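Local structure of CBS domain-containing protein (Listeria monocytogenes, 6XNU) at residues N44-A49 and A77-A82; V63-F66 and L70-L73; V131-S134 and F138-I141. The protein binds the second messenger c-di-AMP, probably through its CBS domains, and takes part in controlling (p)ppGpp and c-di-AMP homeostasis. All coordinates share one frame; numbering follows the deposited sequence.

Contact 1 of 3, residues N44-A49 and A77-A82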
ATOM      1  N   ASN A  44     -13.473   1.562 -17.918  1.00 29.64           N
ATOM      2  CA  ASN A  44     -14.159   1.474 -16.634  1.00 29.21           C
ATOM      3  C   ASN A  44     -14.235   2.856 -15.998  1.00 28.69           C
ATOM      4  O   ASN A  44     -13.303   3.654 -16.118  1.00 31.06           O
ATOM      5  CB  ASN A  44     -13.413   0.533 -15.675  1.00 30.38           C
ATOM      6  CG  ASN A  44     -13.651  -0.940 -15.967  1.00 36.26           C
ATOM      7  OD1 ASN A  44     -12.942  -1.800 -15.442  1.00 33.38           O
ATOM      8  ND2 ASN A  44     -14.650  -1.238 -16.792  1.00 38.33           N
ATOM      9  N   ASN A  45     -15.342   3.143 -15.318  1.00 29.47           N
ATOM     10  CA  ASN A  45     -15.404   4.410 -14.610  1.00 30.05           C
ATOM     11  C   ASN A  45     -14.739   4.280 -13.241  1.00 32.36           C
ATOM     12  O   ASN A  45     -14.354   3.188 -12.805  1.00 30.27           O
ATOM     13  CB  ASN A  45     -16.851   4.918 -14.498  1.00 33.18           C
ATOM     14  CG  ASN A  45     -17.732   4.047 -13.624  1.00 35.86           C
ATOM     15  OD1 ASN A  45     -17.394   3.723 -12.489  1.00 34.95           O
ATOM     16  ND2 ASN A  45     -18.907   3.701 -14.144  1.00 45.14           N
ATOM     17  N   LEU A  46     -14.577   5.425 -12.571  1.00 31.58           N
ATOM     18  CA  LEU A  46     -13.840   5.458 -11.305  1.00 30.54           C
ATOM     19  C   LEU A  46     -14.639   4.892 -10.140  1.00 31.33           C
ATOM     20  O   LEU A  46     -14.046   4.442  -9.152  1.00 30.47           O
ATOM     21  CB  LEU A  46     -13.401   6.885 -10.980  1.00 28.24           C
ATOM     22  CG  LEU A  46     -12.488   7.567 -11.999  1.00 28.67           C
ATOM     23  CD1 LEU A  46     -11.906   8.836 -11.404  1.00 31.34           C
ATOM     24  CD2 LEU A  46     -11.378   6.631 -12.481  1.00 28.09           C
ATOM     25  N   GLU A  47     -15.971   4.922 -10.212  1.00 32.08           N
ATOM     26  CA  GLU A  47     -16.758   4.260  -9.179  1.00 31.21           C
ATOM     27  C   GLU A  47     -16.522   2.754  -9.206  1.00 32.44           C
ATOM     28  O   GLU A  47     -16.319   2.131  -8.156  1.00 35.77           O
ATOM     29  CB  GLU A  47     -18.246   4.595  -9.345  1.00 37.54           C
ATOM     30  CG  GLU A  47     -19.175   3.720  -8.499  1.00 42.11           C
ATOM     31  CD  GLU A  47     -20.169   4.516  -7.666  1.00 53.91           C
ATOM     32  OE1 GLU A  47     -20.485   5.665  -8.044  1.00 53.00           O
ATOM     33  OE2 GLU A  47     -20.640   3.986  -6.631  1.00 55.89           O
ATOM     34  N   HIS A  48     -16.495   2.160 -10.404  1.00 32.37           N
ATOM     35  CA  HIS A  48     -16.185   0.738 -10.511  1.00 34.31           C
ATOM     36  C   HIS A  48     -14.781   0.442  -9.990  1.00 30.04           C
ATOM     37  O   HIS A  48     -14.579  -0.517  -9.234  1.00 32.03           O
ATOM     38  CB  HIS A  48     -16.325   0.275 -11.962  1.00 34.46           C
ATOM     39  CG  HIS A  48     -16.050  -1.183 -12.153  1.00 37.31           C
ATOM     40  ND1 HIS A  48     -14.886  -1.655 -12.722  1.00 39.90           N
ATOM     41  CD2 HIS A  48     -16.777  -2.277 -11.823  1.00 42.11           C
ATOM     42  CE1 HIS A  48     -14.914  -2.975 -12.749  1.00 38.71           C
ATOM     43  NE2 HIS A  48     -16.053  -3.377 -12.214  1.00 43.94           N
ATOM     44  N   ALA A  49     -13.804   1.270 -10.365  1.00 29.92           N
ATOM     45  CA  ALA A  49     -12.432   1.053  -9.905  1.00 27.18           C
ATOM     46  C   ALA A  49     -12.333   1.120  -8.386  1.00 29.68           C
ATOM     47  O   ALA A  49     -11.590   0.346  -7.767  1.00 27.22           O
ATOM     48  CB  ALA A  49     -11.495   2.076 -10.546  1.00 28.80           C
ATOM     49  N   ALA A  77      -6.004   6.872  -4.067  1.00 24.22           N
ATOM     50  CA  ALA A  77      -5.547   8.253  -3.943  1.00 27.62           C
ATOM     51  C   ALA A  77      -5.602   8.967  -5.287  1.00 24.77           C
ATOM     52  O   ALA A  77      -5.979  10.140  -5.356  1.00 28.19           O
ATOM     53  CB  ALA A  77      -4.132   8.303  -3.373  1.00 25.79           C
ATOM     54  N   MET A  78      -5.256   8.268  -6.369  1.00 23.81           N
ATOM     55  CA  MET A  78      -5.338   8.879  -7.693  1.00 26.46           C
ATOM     56  C   MET A  78      -6.775   9.220  -8.046  1.00 26.95           C
ATOM     57  O   MET A  78      -7.054  10.277  -8.628  1.00 29.61           O
ATOM     58  CB  MET A  78      -4.767   7.931  -8.744  1.00 26.04           C
ATOM     59  CG  MET A  78      -3.317   7.595  -8.601  1.00 27.22           C
ATOM     60  SD  MET A  78      -2.887   6.386  -9.874  1.00 28.14           S
ATOM     61  CE  MET A  78      -1.503   5.562  -9.095  1.00 30.10           C
ATOM     62  N   ILE A  79      -7.700   8.327  -7.702  1.00 25.36           N
ATOM     63  CA  ILE A  79      -9.111   8.538  -8.005  1.00 25.47           C
ATOM     64  C   ILE A  79      -9.662   9.709  -7.198  1.00 29.14           C
ATOM     65  O   ILE A  79     -10.319  10.607  -7.742  1.00 31.66           O
ATOM     66  CB  ILE A  79      -9.893   7.240  -7.729  1.00 28.46           C
ATOM     67  CG1 ILE A  79      -9.540   6.173  -8.768  1.00 30.43           C
ATOM     68  CG2 ILE A  79     -11.383   7.508  -7.627  1.00 29.85           C
ATOM     69  CD1 ILE A  79     -10.008   4.788  -8.386  1.00 31.31           C
ATOM     70  N   THR A  80      -9.398   9.722  -5.890  1.00 25.90           N
ATOM     71  CA  THR A  80      -9.997  10.747  -5.034  1.00 25.84           C
ATOM     72  C   THR A  80      -9.397  12.120  -5.313  1.00 28.53           C
ATOM     73  O   THR A  80     -10.102  13.136  -5.243  1.00 31.30           O
ATOM     74  CB  THR A  80      -9.825  10.372  -3.563  1.00 28.84           C
ATOM     75  OG1 THR A  80     -10.361   9.062  -3.347  1.00 31.31           O
ATOM     76  CG2 THR A  80     -10.566  11.362  -2.673  1.00 30.24           C
ATOM     77  N   ASP A  81      -8.098  12.175  -5.610  1.00 29.92           N
ATOM     78  CA  ASP A  81      -7.486  13.445  -5.979  1.00 33.80           C
ATOM     79  C   ASP A  81      -8.191  14.055  -7.185  1.00 37.53           C
ATOM     80  O   ASP A  81      -8.414  15.271  -7.237  1.00 37.95           O
ATOM     81  CB  ASP A  81      -5.999  13.246  -6.264  1.00 34.68           C
ATOM     82  CG  ASP A  81      -5.352  14.473  -6.870  1.00 44.02           C
ATOM     83  OD1 ASP A  81      -4.874  15.335  -6.107  1.00 48.01           O
ATOM     84  OD2 ASP A  81      -5.326  14.575  -8.115  1.00 49.19           O
ATOM     85  N   ALA A  82      -8.590  13.214  -8.144  1.00 34.29           N
ATOM     86  CA  ALA A  82      -9.249  13.708  -9.347  1.00 37.71           C
ATOM     87  C   ALA A  82     -10.587  14.377  -9.058  1.00 40.94           C
ATOM     88  O   ALA A  82     -11.032  15.201  -9.866  1.00 40.95           O
ATOM     89  CB  ALA A  82      -9.445  12.562 -10.341  1.00 36.67           C
TER
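Leu-46 and Ala-49 meet Ile-79 where the start of helix 46-56 lies beside helix 76-82. Ahead of them, the side chain of Asn-44 turns back on its own chain, where OD1 accepts from Gln-41 N. Asn-45 follows as the N-cap of helix 46-56. Its OD1 accepts the backbone N-H of His-48, with Asn-45 OD1 and His-48 N 2.8 Å apart. The bond is nearly straight, at 166°, and the donor is tilted a little from the carbonyl plane. It satisfies an N-H that has no helical acceptor in the turn before it.

Leu-46 comes next and sends its side chain to the second helix. Leu-46 CB lies 4.0 Å from Ile-79 CG2, and the same methyl also touches Leu-46 CD1. The other branch, Leu-46 CD2, passes 4.2 Å from Ile-79 CG1. The leucine and isoleucine side chains run alongside each other, pointing opposite ways. Ala-49 stands one turn further on. Its CB is 3.8 Å from Ile-79 CD1, the closest approach of the contact.

Ile-79 uses both branches. CG2, anti to the backbone N, packs on Leu-46. CG1, anti to the carbonyl carbon (chi1 -70°), passes Leu-46 CD2, and CD1 beyond it reaches Ala-49. Leu-94 covers both Leu-46 and Ile-79, and Val-102 of helix 99-102 packs on Leu-46. On another side, Thr-54 of the second subunit packs on Thr-80 and Asp-81.

No hydrogen bond or charge pair joins the two segments. The three touching residues are buried and aliphatic, so the helices are held here by dispersion and the exclusion of water. The polar bonds stay within each segment's own neighbourhood, such as the Asn-45 cap.

Contact 2 of 3, residues V63-F66 and L70-L73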
ATOM      1  N   VAL A  63      -4.205  -1.574 -14.739  1.00 24.10           N
ATOM      2  CA  VAL A  63      -5.247  -1.251 -15.704  1.00 23.55           C
ATOM      3  C   VAL A  63      -4.869  -1.934 -17.010  1.00 23.11           C
ATOM      4  O   VAL A  63      -3.775  -1.702 -17.535  1.00 24.04           O
ATOM      5  CB  VAL A  63      -5.397   0.265 -15.896  1.00 26.48           C
ATOM      6  CG1 VAL A  63      -6.518   0.554 -16.856  1.00 25.55           C
ATOM      7  CG2 VAL A  63      -5.647   0.958 -14.565  1.00 27.52           C
ATOM      8  N   LEU A  64      -5.753  -2.794 -17.508  1.00 23.84           N
ATOM      9  CA  LEU A  64      -5.525  -3.589 -18.706  1.00 23.59           C
ATOM     10  C   LEU A  64      -6.458  -3.146 -19.822  1.00 26.20           C
ATOM     11  O   LEU A  64      -7.467  -2.477 -19.585  1.00 26.04           O
ATOM     12  CB  LEU A  64      -5.752  -5.077 -18.428  1.00 25.10           C
ATOM     13  CG  LEU A  64      -5.011  -5.663 -17.224  1.00 24.77           C
ATOM     14  CD1 LEU A  64      -5.261  -7.170 -17.167  1.00 26.45           C
ATOM     15  CD2 LEU A  64      -3.537  -5.334 -17.302  1.00 23.29           C
ATOM     16  N   ASP A  65      -6.123  -3.543 -21.048  1.00 25.84           N
ATOM     17  CA  ASP A  65      -7.060  -3.385 -22.148  1.00 26.81           C
ATOM     18  C   ASP A  65      -7.791  -4.708 -22.397  1.00 27.34           C
ATOM     19  O   ASP A  65      -7.650  -5.674 -21.649  1.00 28.41           O
ATOM     20  CB  ASP A  65      -6.339  -2.841 -23.392  1.00 28.45           C
ATOM     21  CG  ASP A  65      -5.285  -3.785 -23.953  1.00 29.08           C
ATOM     22  OD1 ASP A  65      -5.319  -5.011 -23.692  1.00 29.03           O
ATOM     23  OD2 ASP A  65      -4.407  -3.285 -24.693  1.00 32.48           O
ATOM     24  N   PHE A  66      -8.590  -4.770 -23.466  1.00 26.87           N
ATOM     25  CA  PHE A  66      -9.367  -5.982 -23.708  1.00 25.25           C
ATOM     26  C   PHE A  66      -8.503  -7.158 -24.162  1.00 25.97           C
ATOM     27  O   PHE A  66      -8.986  -8.295 -24.161  1.00 25.61           O
ATOM     28  CB  PHE A  66     -10.463  -5.697 -24.744  1.00 28.66           C
ATOM     29  CG  PHE A  66      -9.950  -5.620 -26.158  1.00 38.46           C
ATOM     30  CD1 PHE A  66      -9.020  -4.652 -26.525  1.00 40.98           C
ATOM     31  CD2 PHE A  66     -10.384  -6.526 -27.120  1.00 42.72           C
ATOM     32  CE1 PHE A  66      -8.547  -4.582 -27.830  1.00 46.05           C
ATOM     33  CE2 PHE A  66      -9.911  -6.467 -28.420  1.00 43.07           C
ATOM     34  CZ  PHE A  66      -8.992  -5.493 -28.775  1.00 46.48           C
ATOM     35  N   LEU A  70      -0.960  -4.466 -20.397  1.00 25.34           N
ATOM     36  CA  LEU A  70      -0.839  -3.568 -19.251  1.00 27.45           C
ATOM     37  C   LEU A  70      -0.660  -2.125 -19.714  1.00 26.80           C
ATOM     38  O   LEU A  70       0.317  -1.811 -20.399  1.00 31.68           O
ATOM     39  CB  LEU A  70       0.349  -3.997 -18.389  1.00 24.64           C
ATOM     40  CG  LEU A  70       0.667  -3.101 -17.188  1.00 26.71           C
ATOM     41  CD1 LEU A  70      -0.448  -3.154 -16.152  1.00 25.94           C
ATOM     42  CD2 LEU A  70       1.974  -3.540 -16.577  1.00 27.34           C
ATOM     43  N   HIS A  71      -1.573  -1.243 -19.294  1.00 27.67           N
ATOM     44  CA  HIS A  71      -1.556   0.168 -19.672  1.00 27.63           C
ATOM     45  C   HIS A  71      -1.271   1.120 -18.524  1.00 28.83           C
ATOM     46  O   HIS A  71      -0.765   2.217 -18.765  1.00 29.33           O
ATOM     47  CB  HIS A  71      -2.900   0.583 -20.291  1.00 30.58           C
ATOM     48  CG  HIS A  71      -3.104   0.083 -21.686  1.00 29.46           C
ATOM     49  ND1 HIS A  71      -3.101   0.919 -22.782  1.00 38.43           N
ATOM     50  CD2 HIS A  71      -3.327  -1.164 -22.163  1.00 30.41           C
ATOM     51  CE1 HIS A  71      -3.300   0.206 -23.878  1.00 35.70           C
ATOM     52  NE2 HIS A  71      -3.437  -1.062 -23.533  1.00 31.51           N
ATOM     53  N   GLY A  72      -1.587   0.749 -17.290  1.00 27.15           N
ATOM     54  CA  GLY A  72      -1.428   1.717 -16.221  1.00 27.90           C
ATOM     55  C   GLY A  72      -1.634   1.075 -14.869  1.00 27.31           C
ATOM     56  O   GLY A  72      -1.923  -0.120 -14.756  1.00 25.39           O
ATOM     57  N   LEU A  73      -1.462   1.902 -13.843  1.00 25.55           N
ATOM     58  CA  LEU A  73      -1.656   1.532 -12.447  1.00 23.32           C
ATOM     59  C   LEU A  73      -2.572   2.568 -11.829  1.00 26.31           C
ATOM     60  O   LEU A  73      -2.466   3.758 -12.145  1.00 27.48           O
ATOM     61  CB  LEU A  73      -0.329   1.482 -11.685  1.00 23.30           C
ATOM     62  CG  LEU A  73       0.715   0.457 -12.141  1.00 25.71           C
ATOM     63  CD1 LEU A  73       2.036   0.703 -11.438  1.00 31.05           C
ATOM     64  CD2 LEU A  73       0.198  -0.946 -11.865  1.00 28.06           C
TER
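Leu-64 lays its CD2 methyl over the backbone of Leu-70, with Leu-64 CD2 3.8 Å from Leu-70 CA. The same methyl reaches Leu-70 CD1 as the two side chains cross at a slant on one face of the hairpin. Val-63 points to the other face, where its CB and CG2 rest against the carbonyl group of Gly-72.

The backbone forms a classic beta bulge, because His-71 and Gly-72 both face Val-63. Val-63 O accepts twice. His-71 N is 2.9 Å from Val-63 O and approaches almost end-on to the carbonyl. Gly-72 N, 3.3 Å from Val-63 O, comes in the carbonyl plane on a lone pair. Val-63 N returns a bond of 2.7 Å to Gly-72 O.

Just beyond the end of strand 60-64, Asp-65 OD2 accepts from His-71 NE2 across 2.7 Å. The carboxylate oxygen lies in the ring plane, but the imidazole meets it from above the carboxylate plane. The two planes are 62° apart. Asp-65 CG sits between its backbone N and carbonyl carbon (chi1 64°), which swings the carboxylate toward the ring. Its OD1 accepts from Lys-69 N, so one side chain braces both the turn and the histidine.

Strand 60-64 is flanked by strand 40-41 and strand 70-75. Leu-70 packs on Cys-130 and Val-132 of strand 128-132, while Val-63 touches Met-103 just after helix 99-102.

Contact 3 of 3, residues V131-S134 and F138-I141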
ATOM      1  N   VAL A 131       4.882  -7.902 -14.116  1.00 22.58           N
ATOM      2  CA  VAL A 131       5.547  -8.785 -15.079  1.00 23.27           C
ATOM      3  C   VAL A 131       4.694  -8.836 -16.339  1.00 24.10           C
ATOM      4  O   VAL A 131       3.473  -9.015 -16.263  1.00 23.43           O
ATOM      5  CB  VAL A 131       5.750 -10.198 -14.508  1.00 22.77           C
ATOM      6  CG1 VAL A 131       6.487 -11.085 -15.502  1.00 25.82           C
ATOM      7  CG2 VAL A 131       6.519 -10.144 -13.184  1.00 22.82           C
ATOM      8  N   VAL A 132       5.330  -8.660 -17.502  1.00 26.43           N
ATOM      9  CA  VAL A 132       4.631  -8.691 -18.783  1.00 23.81           C
ATOM     10  C   VAL A 132       5.470  -9.510 -19.745  1.00 28.59           C
ATOM     11  O   VAL A 132       6.670  -9.704 -19.542  1.00 29.74           O
ATOM     12  CB  VAL A 132       4.370  -7.284 -19.384  1.00 24.54           C
ATOM     13  CG1 VAL A 132       3.578  -6.391 -18.403  1.00 26.73           C
ATOM     14  CG2 VAL A 132       5.673  -6.620 -19.796  1.00 33.14           C
ATOM     15  N   ASP A 133       4.830 -10.006 -20.793  1.00 25.96           N
ATOM     16  CA  ASP A 133       5.612 -10.704 -21.805  1.00 30.72           C
ATOM     17  C   ASP A 133       5.995  -9.694 -22.894  1.00 33.62           C
ATOM     18  O   ASP A 133       5.742  -8.492 -22.772  1.00 29.35           O
ATOM     19  CB  ASP A 133       4.846 -11.941 -22.281  1.00 32.37           C
ATOM     20  CG  ASP A 133       3.790 -11.629 -23.287  1.00 33.53           C
ATOM     21  OD1 ASP A 133       3.494 -10.441 -23.471  1.00 34.49           O
ATOM     22  OD2 ASP A 133       3.263 -12.576 -23.912  1.00 39.97           O
ATOM     23  N   SER A 134       6.617 -10.159 -23.984  1.00 34.72           N
ATOM     24  CA  SER A 134       7.174  -9.200 -24.935  1.00 39.29           C
ATOM     25  C   SER A 134       6.110  -8.347 -25.626  1.00 39.21           C
ATOM     26  O   SER A 134       6.437  -7.254 -26.101  1.00 45.59           O
ATOM     27  CB  SER A 134       8.031  -9.923 -25.978  1.00 38.03           C
ATOM     28  OG  SER A 134       7.445 -11.153 -26.368  1.00 45.42           O
ATOM     29  N   PHE A 138      -0.187  -8.941 -19.539  1.00 22.04           N
ATOM     30  CA  PHE A 138       0.038  -8.921 -18.093  1.00 22.74           C
ATOM     31  C   PHE A 138       0.160 -10.337 -17.543  1.00 22.77           C
ATOM     32  O   PHE A 138      -0.734 -11.169 -17.729  1.00 23.40           O
ATOM     33  CB  PHE A 138      -1.109  -8.186 -17.407  1.00 20.89           C
ATOM     34  CG  PHE A 138      -0.997  -8.146 -15.910  1.00 22.38           C
ATOM     35  CD1 PHE A 138       0.134  -7.638 -15.299  1.00 22.16           C
ATOM     36  CD2 PHE A 138      -2.036  -8.604 -15.123  1.00 22.61           C
ATOM     37  CE1 PHE A 138       0.230  -7.602 -13.908  1.00 24.57           C
ATOM     38  CE2 PHE A 138      -1.952  -8.558 -13.727  1.00 22.90           C
ATOM     39  CZ  PHE A 138      -0.816  -8.056 -13.133  1.00 24.72           C
ATOM     40  N   GLU A 139       1.257 -10.605 -16.826  1.00 22.09           N
ATOM     41  CA  GLU A 139       1.541 -11.951 -16.342  1.00 22.48           C
ATOM     42  C   GLU A 139       1.417 -12.110 -14.836  1.00 21.98           C
ATOM     43  O   GLU A 139       1.144 -13.214 -14.360  1.00 24.09           O
ATOM     44  CB  GLU A 139       2.958 -12.365 -16.755  1.00 22.03           C
ATOM     45  CG  GLU A 139       3.151 -12.388 -18.284  1.00 24.77           C
ATOM     46  CD  GLU A 139       2.486 -13.587 -18.914  1.00 30.20           C
ATOM     47  OE1 GLU A 139       1.752 -13.412 -19.913  1.00 26.84           O
ATOM     48  OE2 GLU A 139       2.703 -14.711 -18.407  1.00 34.75           O
ATOM     49  N   GLY A 140       1.614 -11.040 -14.075  1.00 21.81           N
ATOM     50  CA  GLY A 140       1.649 -11.141 -12.634  1.00 21.76           C
ATOM     51  C   GLY A 140       2.466 -10.003 -12.046  1.00 24.20           C
ATOM     52  O   GLY A 140       2.836  -9.060 -12.740  1.00 24.18           O
ATOM     53  N   ILE A 141       2.718 -10.105 -10.741  1.00 23.06           N
ATOM     54  CA  ILE A 141       3.505  -9.090 -10.051  1.00 22.67           C
ATOM     55  C   ILE A 141       4.556  -9.769  -9.188  1.00 23.49           C
ATOM     56  O   ILE A 141       4.392 -10.912  -8.745  1.00 23.59           O
ATOM     57  CB  ILE A 141       2.639  -8.128  -9.195  1.00 22.66           C
ATOM     58  CG1 ILE A 141       1.950  -8.878  -8.062  1.00 25.07           C
ATOM     59  CG2 ILE A 141       1.618  -7.366 -10.075  1.00 22.81           C
ATOM     60  CD1 ILE A 141       1.218  -7.945  -7.103  1.00 24.51           C
TER
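Val-131 and Gly-140 form the central pair, with Val-131 N 2.7 Å from Gly-140 O in a nearly straight bond of 171°. Val-131 O in turn accepts from Glu-139 N at 2.8 Å. The valine side chain closes over this ladder. Val-131 CB is 3.6 Å from Gly-140 O. Val-131 CG1 touches Glu-139 CB, the two side chains crossing at roughly a right angle.

On the other face, Val-132 pairs with Phe-138. The phenyl ring runs forward along its own strand, with CG anti to the backbone N (chi1 178°). Gly-140 N lies over one ring face, offset toward the rim, and Ile-141 CG2 meets the ring edge.

Glu-139 bends at chi2, and its CG packs 3.8 Å from Asp-133 N. Two acidic groups come near each other here, Asp-133 OD2 and Glu-139 OE1 being 4.4 Å apart. Both residues also bond to His-137: Glu-139 through the same OE1, to ND1, and Asp-133 through OD1, to the backbone N. The His-137 ring bond may offset some of the like-charge repulsion. Further out, Pro-62 and Leu-64 of strand 60-64 pack on Phe-138.

Glu-139 and Gly-140 together face Val-131, a classic beta bulge. Gly-140 adopts an extended backbone (phi 155°) that suits glycine. The bulged antiparallel hairpin of strands 128-132 and 138-143 belongs to the sheet of the CBS domain.

How the contacts relate
Along the chain, contact 2 falls between the two segments of contact 1, and contact 3 follows both. Helix 46-56 leads into strand 60-64, and strand 70-75 runs on into helix 76-82, so contacts 1 and 2 belong to one continuous unit. Their centres are 14 Å apart, and Met-78 SD touches Leu-73 O at 3.5 Å. Contacts 2 and 3 are corresponding bulged hairpins of two different sheets, with centres 11 Å apart. They pack through Leu-64 on Phe-138 and Leu-70 on Val-132. Contact 1 lies 24 Å from contact 3, centre to centre. This pairing of sheets is consistent with a tandem CBS pair.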